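Local coordinates for protein aminotransferase AspB (Helicobacter pylori 26695, PDB 3EZS) that probably catalyses amino-group transfer with pyridoxal 5'-phosphate as cofactor, as class I and II aminotransferases do, at residues 107-112 against 128-133; 117-122 against 340-345; 185-190 against 220-225. All blocks are in the same frame, centred on the assembly; numbering follows the deposited sequence.

In the fold
Three contacts illustrate how the place of a contact in a fold sets its chemistry. Contacts 1 and 3 both pair parallel strands of the large seven-stranded sheet, their centres about 16 Å apart, and each joins the two strands of a beta-alpha-beta unit. Contact 1 is partly buried, at the outer strand 131-136 of the chain; contact 3 is largely buried and adds an Asn-Asp side-chain bond to its backbone bonds. Contact 2 has no strand pairing. It ties residues 117-122, between the strands of contact 1, to a loop much later in the chain through an arginine, glutamine and glutamate cluster, a phenylalanine ring and one backbone bond.

Contact 1: residues 107-112 against 128-133; sequences QNPTIA and IKAKSL
T110 keeps OG1 beside its backbone N (chi1 -55°), which puts CG2 anti to that N and against L133, while an extended second torsion in I111 (chi2 177°) carries CD1 to A130 and I128. On the face shared by T110, K131, A112 and L133, CG2 of T110 lies 3.6 Å from CD1 of L133, the two side chains crossing obliquely. K131 lies beside T110 and points the same way, but its extended chain soon leads off; A112 sits next to L133. I111 and S132 point to the reverse face. There, CD1 of I111 is 3.7 Å from CB of A130 and 4.0 Å from CG2 of I128, whose side chain crosses that of I111 at about a right angle. P109, just before the strand, packs its ring atom CG 3.9 Å from CB of A130.

The backbone shows the alternation expected of parallel strands. K131 N binds P109 O at 2.9 Å; I111 N then donates to K131 O at 2.8 Å, and L133 N returns to I111 O at 2.8 Å. Both polar backbone atoms of I111 are thus used by one neighbour, whereas on the other side T110 has a backbone bond with D156, and A112 with L157 and I159; T110 N also meets OD2 of D156.

The pairing belongs to the beta-alpha-beta unit of strand 110-115, helix 120-127 and strand 131-136. A Schellman motif with K129 at positive phi ends the helix, A130 N bonding to A125 O, and A125 also packs on I111 and S132. S132 OG hydrogen-bonds to Y113 OH. K129 makes a cation-pi contact with F104 of the second subunit, and strand 110-115 runs between strands 131-136 and 157-160.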
loop_
_atom_site.group_PDB
_atom_site.type_symbol
_atom_site.label_atom_id
_atom_site.label_comp_id
_atom_site.label_asym_id
_atom_site.label_seq_id
_atom_site.Cartn_x
_atom_site.Cartn_y
_atom_site.Cartn_z
ATOM N N GLN A 107 -21.406 -14.289 -1.633
ATOM C CA GLN A 107 -21.234 -15.719 -1.667
ATOM C C GLN A 107 -20.957 -16.078 -3.123
ATOM O O GLN A 107 -21.694 -15.657 -4.020
ATOM C CB GLN A 107 -22.506 -16.438 -1.177
ATOM C CG GLN A 107 -22.900 -16.094 0.256
ATOM N N ASN A 108 -19.886 -16.833 -3.353
ATOM C CA ASN A 108 -19.527 -17.293 -4.692
ATOM C C ASN A 108 -19.523 -16.161 -5.730
ATOM O O ASN A 108 -20.282 -16.196 -6.704
ATOM C CB ASN A 108 -20.507 -18.398 -5.111
ATOM C CG ASN A 108 -20.619 -19.534 -4.066
ATOM O OD1 ASN A 108 -21.691 -20.128 -3.918
ATOM N ND2 ASN A 108 -19.524 -19.824 -3.336
ATOM N N PRO A 109 -18.680 -15.137 -5.516
ATOM C CA PRO A 109 -18.682 -14.016 -6.438
ATOM C C PRO A 109 -18.090 -14.382 -7.793
ATOM O O PRO A 109 -17.289 -15.304 -7.879
ATOM C CB PRO A 109 -17.839 -12.972 -5.718
ATOM C CG PRO A 109 -16.929 -13.758 -4.830
ATOM C CD PRO A 109 -17.714 -14.955 -4.416
ATOM N N THR A 110 -18.527 -13.678 -8.836
ATOM C CA THR A 110 -18.070 -13.905 -10.206
ATOM C C THR A 110 -17.564 -12.611 -10.820
ATOM O O THR A 110 -18.288 -11.617 -10.852
ATOM C CB THR A 110 -19.198 -14.422 -11.081
ATOM O OG1 THR A 110 -19.768 -15.600 -10.484
ATOM C CG2 THR A 110 -18.666 -14.717 -12.496
ATOM N N ILE A 111 -16.322 -12.624 -11.304
ATOM C CA ILE A 111 -15.718 -11.456 -11.901
ATOM C C ILE A 111 -15.459 -11.730 -13.385
ATOM O O ILE A 111 -15.077 -12.843 -13.755
ATOM C CB ILE A 111 -14.408 -11.097 -11.182
ATOM C CG1 ILE A 111 -14.672 -10.808 -9.697
ATOM C CG2 ILE A 111 -13.734 -9.896 -11.842
ATOM C CD1 ILE A 111 -13.367 -10.513 -8.897
ATOM N N ALA A 112 -15.697 -10.728 -14.233
ATOM C CA ALA A 112 -15.428 -10.860 -15.672
ATOM C C ALA A 112 -14.317 -9.908 -16.056
ATOM O O ALA A 112 -14.253 -8.793 -15.551
ATOM C CB ALA A 112 -16.673 -10.580 -16.507
ATOM N N ILE A 128 -10.249 -12.746 -3.537
ATOM C CA ILE A 128 -11.631 -12.751 -3.023
ATOM C C ILE A 128 -12.335 -14.088 -3.383
ATOM O O ILE A 128 -13.539 -14.222 -3.245
ATOM C CB ILE A 128 -12.413 -11.466 -3.500
ATOM C CG1 ILE A 128 -13.731 -11.251 -2.722
ATOM C CG2 ILE A 128 -12.653 -11.495 -5.035
ATOM C CD1 ILE A 128 -13.611 -11.184 -1.175
ATOM N N LYS A 129 -11.564 -15.081 -3.822
ATOM C CA LYS A 129 -12.078 -16.416 -4.155
ATOM C C LYS A 129 -13.258 -16.375 -5.120
ATOM O O LYS A 129 -14.268 -17.038 -4.920
ATOM C CB LYS A 129 -12.452 -17.178 -2.880
ATOM C CG LYS A 129 -11.356 -17.198 -1.825
ATOM C CD LYS A 129 -11.705 -18.145 -0.693
ATOM C CE LYS A 129 -10.626 -18.186 0.389
ATOM N NZ LYS A 129 -10.520 -16.937 1.211
ATOM N N ALA A 130 -13.105 -15.593 -6.180
ATOM C CA ALA A 130 -14.135 -15.420 -7.180
ATOM C C ALA A 130 -13.905 -16.303 -8.395
ATOM O O ALA A 130 -12.765 -16.663 -8.726
ATOM C CB ALA A 130 -14.175 -13.941 -7.635
ATOM N N LYS A 131 -15.011 -16.627 -9.055
ATOM C CA LYS A 131 -15.010 -17.322 -10.328
ATOM C C LYS A 131 -14.689 -16.256 -11.395
ATOM O O LYS A 131 -15.237 -15.151 -11.357
ATOM C CB LYS A 131 -16.394 -17.894 -10.598
ATOM C CG LYS A 131 -16.496 -18.691 -11.896
ATOM C CD LYS A 131 -17.944 -18.984 -12.281
ATOM C CE LYS A 131 -18.025 -19.499 -13.731
ATOM N NZ LYS A 131 -19.430 -19.573 -14.228
ATOM N N SER A 132 -13.781 -16.581 -12.317
ATOM C CA SER A 132 -13.393 -15.676 -13.390
ATOM C C SER A 132 -14.104 -16.074 -14.683
ATOM O O SER A 132 -14.117 -17.238 -15.033
ATOM C CB SER A 132 -11.876 -15.722 -13.622
ATOM O OG SER A 132 -11.150 -15.171 -12.543
ATOM N N LEU A 133 -14.704 -15.101 -15.363
ATOM C CA LEU A 133 -15.322 -15.291 -16.669
ATOM C C LEU A 133 -14.448 -14.511 -17.624
ATOM O O LEU A 133 -14.412 -13.281 -17.576
ATOM C CB LEU A 133 -16.745 -14.740 -16.692
ATOM C CG LEU A 133 -17.845 -15.553 -16.041
ATOM C CD1 LEU A 133 -19.153 -14.758 -16.054
ATOM C CD2 LEU A 133 -18.022 -16.893 -16.756
#

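Contact 2: residues 117-122 against 340-345; sequences FYQIYE and LGRNRI
R342 opens a type I' beta turn, R342 to I345, in the loop between strands 335-336 and 349-353, and its side chain crosses to F117 and Q119 and to E122 in helix 120-127. The loop of the small three-stranded sheet thereby reaches the segment that follows strand 110-115 of the large sheet, in a fold consistent with the fold type I aminotransferases.

CB points toward 117-122, and CG is the first atom to touch, lying in plane at the edge of the F117 ring, 4.0 Å from CE1. A bend at chi2 (-68°) sets the course of CD, which passes 4.0 Å from OE2 of E122. NE comes to 3.0 Å from E122 OE2, and CZ of R342 lies 3.4 Å from the same OE2. The two terminal nitrogens share Q119 OE1, and each has a further partner. NH1 of R342 donates to Q119 OE1 at 3.3 Å, on a lone pair and close to the guanidinium plane, and also to G341 O, from above that carbonyl's plane. NH2 of R342 forms a salt bridge with OE1 of E122 at 2.7 Å. The hydrogen bond within it is weak; carboxylate and guanidinium planes are 66° apart, so this is not a flat two-pronged pairing. The bond from NH2 to Q119 OE1 is also weak. CZ of F117 lies over one face of the guanidinium, displaced toward the rim, with ring and guanidinium planes 48° apart.

R342 O, meanwhile, accepts from N115 ND2, and F117 meets Y113 edge-to-face. L340 O accepts the backbone N of F117 at 2.9 Å and, weakly, the side-chain NE2 of Q119. That same L340 O sits over one face of the F117 ring, displaced toward the rim, 3.8 Å from CD1.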
loop_
_atom_site.group_PDB
_atom_site.type_symbol
_atom_site.label_atom_id
_atom_site.label_comp_id
_atom_site.label_asym_id
_atom_site.label_seq_id
_atom_site.Cartn_x
_atom_site.Cartn_y
_atom_site.Cartn_z
ATOM N N PHE A 117 -4.849 -10.418 -20.601
ATOM C CA PHE A 117 -4.990 -9.414 -19.566
ATOM C C PHE A 117 -3.747 -9.155 -18.713
ATOM O O PHE A 117 -2.865 -9.989 -18.618
ATOM C CB PHE A 117 -6.105 -9.856 -18.609
ATOM C CG PHE A 117 -5.887 -11.245 -18.022
ATOM C CD1 PHE A 117 -6.339 -12.376 -18.685
ATOM C CD2 PHE A 117 -5.220 -11.415 -16.808
ATOM C CE1 PHE A 117 -6.127 -13.648 -18.162
ATOM C CE2 PHE A 117 -5.017 -12.681 -16.279
ATOM C CZ PHE A 117 -5.466 -13.797 -16.955
ATOM N N TYR A 118 -3.723 -7.969 -18.106
ATOM C CA TYR A 118 -2.749 -7.563 -17.094
ATOM C C TYR A 118 -3.086 -8.477 -15.937
ATOM O O TYR A 118 -4.206 -8.454 -15.435
ATOM C CB TYR A 118 -2.998 -6.096 -16.762
ATOM C CG TYR A 118 -2.196 -5.458 -15.630
ATOM C CD1 TYR A 118 -0.839 -5.693 -15.468
ATOM C CD2 TYR A 118 -2.802 -4.530 -14.782
ATOM C CE1 TYR A 118 -0.115 -5.067 -14.434
ATOM C CE2 TYR A 118 -2.090 -3.891 -13.765
ATOM C CZ TYR A 118 -0.753 -4.168 -13.591
ATOM O OH TYR A 118 -0.082 -3.524 -12.581
ATOM N N GLN A 119 -2.104 -9.278 -15.527
ATOM C CA GLN A 119 -2.295 -10.363 -14.572
ATOM C C GLN A 119 -2.862 -10.005 -13.198
ATOM O O GLN A 119 -3.345 -10.894 -12.493
ATOM C CB GLN A 119 -0.985 -11.141 -14.382
ATOM C CG GLN A 119 -0.285 -11.697 -15.697
ATOM C CD GLN A 119 -1.120 -12.677 -16.545
ATOM O OE1 GLN A 119 -0.915 -13.900 -16.487
ATOM N NE2 GLN A 119 -2.043 -12.145 -17.337
ATOM N N ILE A 120 -2.805 -8.735 -12.802
ATOM C CA ILE A 120 -3.355 -8.345 -11.509
ATOM C C ILE A 120 -4.876 -8.606 -11.440
ATOM O O ILE A 120 -5.390 -8.900 -10.364
ATOM C CB ILE A 120 -2.962 -6.877 -11.129
ATOM C CG1 ILE A 120 -3.145 -6.635 -9.626
ATOM C CG2 ILE A 120 -3.722 -5.859 -11.939
ATOM C CD1 ILE A 120 -2.212 -7.486 -8.786
ATOM N N TYR A 121 -5.590 -8.571 -12.575
ATOM C CA TYR A 121 -7.041 -8.835 -12.538
ATOM C C TYR A 121 -7.316 -10.244 -12.016
ATOM O O TYR A 121 -8.282 -10.451 -11.280
ATOM C CB TYR A 121 -7.749 -8.675 -13.891
ATOM C CG TYR A 121 -7.448 -7.426 -14.677
ATOM C CD1 TYR A 121 -7.085 -6.240 -14.043
ATOM C CD2 TYR A 121 -7.597 -7.414 -16.072
ATOM C CE1 TYR A 121 -6.798 -5.087 -14.787
ATOM C CE2 TYR A 121 -7.328 -6.274 -16.818
ATOM C CZ TYR A 121 -6.937 -5.103 -16.163
ATOM O OH TYR A 121 -6.656 -3.961 -16.881
ATOM N N GLU A 122 -6.469 -11.205 -12.383
ATOM C CA GLU A 122 -6.641 -12.591 -11.927
ATOM C C GLU A 122 -6.268 -12.763 -10.456
ATOM O O GLU A 122 -6.895 -13.556 -9.728
ATOM C CB GLU A 122 -5.785 -13.534 -12.753
ATOM C CG GLU A 122 -6.036 -14.983 -12.450
ATOM C CD GLU A 122 -5.166 -15.871 -13.258
ATOM O OE1 GLU A 122 -3.955 -15.844 -13.010
ATOM O OE2 GLU A 122 -5.691 -16.623 -14.108
ATOM N N LEU A 340 0.366 -13.752 -21.337
ATOM C CA LEU A 340 -0.575 -12.780 -20.803
ATOM C C LEU A 340 -2.011 -13.293 -20.790
ATOM O O LEU A 340 -2.907 -12.574 -20.357
ATOM C CB LEU A 340 -0.517 -11.478 -21.615
ATOM C CG LEU A 340 0.732 -10.627 -21.479
ATOM C CD1 LEU A 340 0.636 -9.407 -22.381
ATOM C CD2 LEU A 340 0.930 -10.210 -20.034
ATOM N N GLY A 341 -2.238 -14.530 -21.237
ATOM C CA GLY A 341 -3.580 -15.063 -21.332
ATOM C C GLY A 341 -3.755 -16.448 -20.781
ATOM O O GLY A 341 -2.839 -17.026 -20.225
ATOM N N ARG A 342 -4.972 -16.947 -20.938
ATOM C CA ARG A 342 -5.375 -18.297 -20.542
ATOM C C ARG A 342 -6.044 -18.965 -21.745
ATOM O O ARG A 342 -6.400 -18.291 -22.720
ATOM C CB ARG A 342 -6.354 -18.231 -19.364
ATOM C CG ARG A 342 -5.803 -17.618 -18.069
ATOM C CD ARG A 342 -4.750 -18.509 -17.450
ATOM N NE ARG A 342 -4.073 -17.925 -16.284
ATOM C CZ ARG A 342 -3.099 -17.004 -16.334
ATOM N NH1 ARG A 342 -2.659 -16.512 -17.482
ATOM N NH2 ARG A 342 -2.553 -16.558 -15.214
ATOM N N ASN A 343 -6.201 -20.285 -21.655
ATOM C CA ASN A 343 -6.829 -21.119 -22.677
ATOM C C ASN A 343 -6.205 -20.954 -24.036
ATOM O O ASN A 343 -6.911 -20.983 -25.031
ATOM C CB ASN A 343 -8.345 -20.870 -22.760
ATOM C CG ASN A 343 -9.021 -20.929 -21.407
ATOM O OD1 ASN A 343 -9.636 -19.956 -20.963
ATOM N ND2 ASN A 343 -8.854 -22.034 -20.719
ATOM N N ARG A 344 -4.881 -20.787 -24.058
ATOM C CA ARG A 344 -4.073 -20.638 -25.277
ATOM C C ARG A 344 -4.321 -19.348 -26.103
ATOM O O ARG A 344 -3.831 -19.216 -27.223
ATOM C CB ARG A 344 -4.140 -21.898 -26.161
ATOM C CG ARG A 344 -3.546 -23.176 -25.520
ATOM N N ILE A 345 -5.048 -18.385 -25.547
ATOM C CA ILE A 345 -5.253 -17.114 -26.241
ATOM C C ILE A 345 -3.888 -16.412 -26.238
ATOM O O ILE A 345 -3.181 -16.426 -25.221
ATOM C CB ILE A 345 -6.325 -16.242 -25.534
ATOM C CG1 ILE A 345 -7.679 -16.964 -25.513
ATOM C CG2 ILE A 345 -6.444 -14.885 -26.190
ATOM C CD1 ILE A 345 -8.219 -17.399 -26.902
#

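Contact 3: residues 185-190 against 220-225; sequences KHDFIL and FKNVLV
Within the beta-alpha-beta unit of strand 189-193, helix 208-214 and strand 223-228, L190 and V223 form a parallel bridge between the two strands. L190 takes both bonds: its N donates to N222 O at 2.8 Å and its O accepts from L224 N at 3.1 Å, each running nearly along the C=O axis of the acceptor.

Beside the bridge, N222 also works through its side chain. Its CG stands anti to its own carbonyl carbon (chi1 -73°), which sets the amide near F188 O. ND2 donates to D187 OD1 at 3.0 Å, almost straight (174°), using the anti lone pair of that oxygen. Amide and carboxylate lie within 13° of a common plane, although the two side chains cross at about a right angle. The same ND2 makes a weak bond to F188 O. CD1 of I189 rests 3.9 Å from CG of N222, supplying an apolar neighbour to the amide. K221 approaches more loosely, NZ lying 4.0 Å from D187 OD1, a long salt bridge.

N222 has positive phi as the third residue of a type II turn closed by V223 N to F220 O; D187, also with positive phi, is the first residue after helix 173-186 to leave helical backbone angles. OD2 of D246 accepts the backbone N of N222. The pairing is part of a seven-stranded sheet, parallel except for strand 241-245, as in the large domain of fold type I pyridoxal-phosphate enzymes.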
loop_
_atom_site.group_PDB
_atom_site.type_symbol
_atom_site.label_atom_id
_atom_site.label_comp_id
_atom_site.label_asym_id
_atom_site.label_seq_id
_atom_site.Cartn_x
_atom_site.Cartn_y
_atom_site.Cartn_z
ATOM N N LYS A 185 -28.890 -2.408 -16.033
ATOM C CA LYS A 185 -29.965 -3.370 -16.267
ATOM C C LYS A 185 -29.816 -4.614 -15.397
ATOM O O LYS A 185 -30.783 -5.070 -14.790
ATOM C CB LYS A 185 -29.981 -3.808 -17.739
ATOM C CG LYS A 185 -31.072 -4.819 -18.089
ATOM C CD LYS A 185 -30.959 -5.262 -19.531
ATOM C CE LYS A 185 -32.102 -6.197 -19.922
ATOM N NZ LYS A 185 -31.899 -6.746 -21.298
ATOM N N HIS A 186 -28.612 -5.180 -15.370
ATOM C CA HIS A 186 -28.373 -6.403 -14.615
ATOM C C HIS A 186 -27.875 -6.158 -13.190
ATOM O O HIS A 186 -27.734 -7.097 -12.415
ATOM C CB HIS A 186 -27.397 -7.293 -15.374
ATOM C CG HIS A 186 -27.915 -7.746 -16.707
ATOM N ND1 HIS A 186 -28.782 -8.807 -16.845
ATOM C CD2 HIS A 186 -27.684 -7.284 -17.960
ATOM C CE1 HIS A 186 -29.065 -8.977 -18.124
ATOM N NE2 HIS A 186 -28.406 -8.071 -18.823
ATOM N N ASP A 187 -27.628 -4.898 -12.853
ATOM C CA ASP A 187 -27.113 -4.514 -11.537
ATOM C C ASP A 187 -25.779 -5.200 -11.167
ATOM O O ASP A 187 -25.698 -5.939 -10.178
ATOM C CB ASP A 187 -28.177 -4.724 -10.440
ATOM C CG ASP A 187 -27.852 -3.963 -9.142
ATOM O OD1 ASP A 187 -27.034 -3.015 -9.178
ATOM O OD2 ASP A 187 -28.429 -4.302 -8.088
ATOM N N PHE A 188 -24.756 -4.995 -11.999
ATOM C CA PHE A 188 -23.386 -5.418 -11.659
ATOM C C PHE A 188 -22.478 -4.180 -11.657
ATOM O O PHE A 188 -22.843 -3.132 -12.195
ATOM C CB PHE A 188 -22.828 -6.542 -12.546
ATOM C CG PHE A 188 -22.780 -6.224 -14.002
ATOM C CD1 PHE A 188 -21.744 -5.472 -14.533
ATOM C CD2 PHE A 188 -23.753 -6.733 -14.868
ATOM C CE1 PHE A 188 -21.690 -5.192 -15.891
ATOM C CE2 PHE A 188 -23.709 -6.462 -16.243
ATOM C CZ PHE A 188 -22.668 -5.698 -16.755
ATOM N N ILE A 189 -21.325 -4.307 -11.005
ATOM C CA ILE A 189 -20.349 -3.240 -10.909
ATOM C C ILE A 189 -19.440 -3.299 -12.137
ATOM O O ILE A 189 -18.962 -4.365 -12.505
ATOM C CB ILE A 189 -19.509 -3.337 -9.608
ATOM C CG1 ILE A 189 -20.419 -3.318 -8.374
ATOM C CG2 ILE A 189 -18.432 -2.216 -9.565
ATOM C CD1 ILE A 189 -21.410 -2.180 -8.346
ATOM N N LEU A 190 -19.217 -2.142 -12.758
ATOM C CA LEU A 190 -18.427 -2.024 -13.974
ATOM C C LEU A 190 -17.260 -1.061 -13.785
ATOM O O LEU A 190 -17.469 0.085 -13.431
ATOM C CB LEU A 190 -19.314 -1.486 -15.102
ATOM C CG LEU A 190 -18.675 -1.289 -16.490
ATOM C CD1 LEU A 190 -18.247 -2.622 -17.126
ATOM C CD2 LEU A 190 -19.648 -0.536 -17.387
ATOM N N PHE A 220 -23.031 8.254 -11.929
ATOM C CA PHE A 220 -22.043 7.190 -12.109
ATOM C C PHE A 220 -22.343 5.944 -11.273
ATOM O O PHE A 220 -21.422 5.262 -10.826
ATOM C CB PHE A 220 -20.620 7.694 -11.822
ATOM C CG PHE A 220 -20.309 9.019 -12.449
ATOM C CD1 PHE A 220 -20.339 9.166 -13.835
ATOM C CD2 PHE A 220 -19.952 10.117 -11.658
ATOM C CE1 PHE A 220 -20.056 10.403 -14.437
ATOM C CE2 PHE A 220 -19.648 11.354 -12.251
ATOM C CZ PHE A 220 -19.712 11.490 -13.657
ATOM N N LYS A 221 -23.630 5.673 -11.058
ATOM C CA LYS A 221 -24.087 4.487 -10.332
ATOM C C LYS A 221 -23.510 3.215 -10.956
ATOM O O LYS A 221 -23.571 3.048 -12.188
ATOM C CB LYS A 221 -25.615 4.397 -10.360
ATOM C CG LYS A 221 -26.192 3.158 -9.671
ATOM C CD LYS A 221 -27.719 3.226 -9.590
ATOM C CE LYS A 221 -28.336 2.032 -8.834
ATOM N NZ LYS A 221 -28.259 0.736 -9.578
ATOM N N ASN A 222 -22.955 2.348 -10.095
ATOM C CA ASN A 222 -22.328 1.078 -10.467
ATOM C C ASN A 222 -21.044 1.186 -11.323
ATOM O O ASN A 222 -20.495 0.155 -11.739
ATOM C CB ASN A 222 -23.326 0.162 -11.199
ATOM C CG ASN A 222 -24.374 -0.432 -10.282
ATOM O OD1 ASN A 222 -24.611 0.056 -9.184
ATOM N ND2 ASN A 222 -24.991 -1.516 -10.733
ATOM N N VAL A 223 -20.552 2.398 -11.555
ATOM C CA VAL A 223 -19.436 2.597 -12.495
ATOM C C VAL A 223 -18.263 3.375 -11.893
ATOM O O VAL A 223 -18.450 4.379 -11.179
ATOM C CB VAL A 223 -19.947 3.292 -13.778
ATOM C CG1 VAL A 223 -18.811 3.555 -14.776
ATOM C CG2 VAL A 223 -21.071 2.454 -14.435
ATOM N N LEU A 224 -17.058 2.897 -12.212
ATOM C CA LEU A 224 -15.800 3.443 -11.719
ATOM C C LEU A 224 -14.696 3.324 -12.781
ATOM O O LEU A 224 -14.713 2.426 -13.610
ATOM C CB LEU A 224 -15.359 2.685 -10.456
ATOM C CG LEU A 224 -16.308 2.745 -9.242
ATOM C CD1 LEU A 224 -16.315 1.451 -8.517
ATOM C CD2 LEU A 224 -16.026 3.917 -8.316
ATOM N N VAL A 225 -13.762 4.263 -12.753
ATOM C CA VAL A 225 -12.633 4.300 -13.673
ATOM C C VAL A 225 -11.398 4.452 -12.798
ATOM O O VAL A 225 -11.440 5.119 -11.774
ATOM C CB VAL A 225 -12.733 5.463 -14.713
ATOM C CG1 VAL A 225 -13.950 5.288 -15.666
ATOM C CG2 VAL A 225 -12.787 6.823 -14.022
#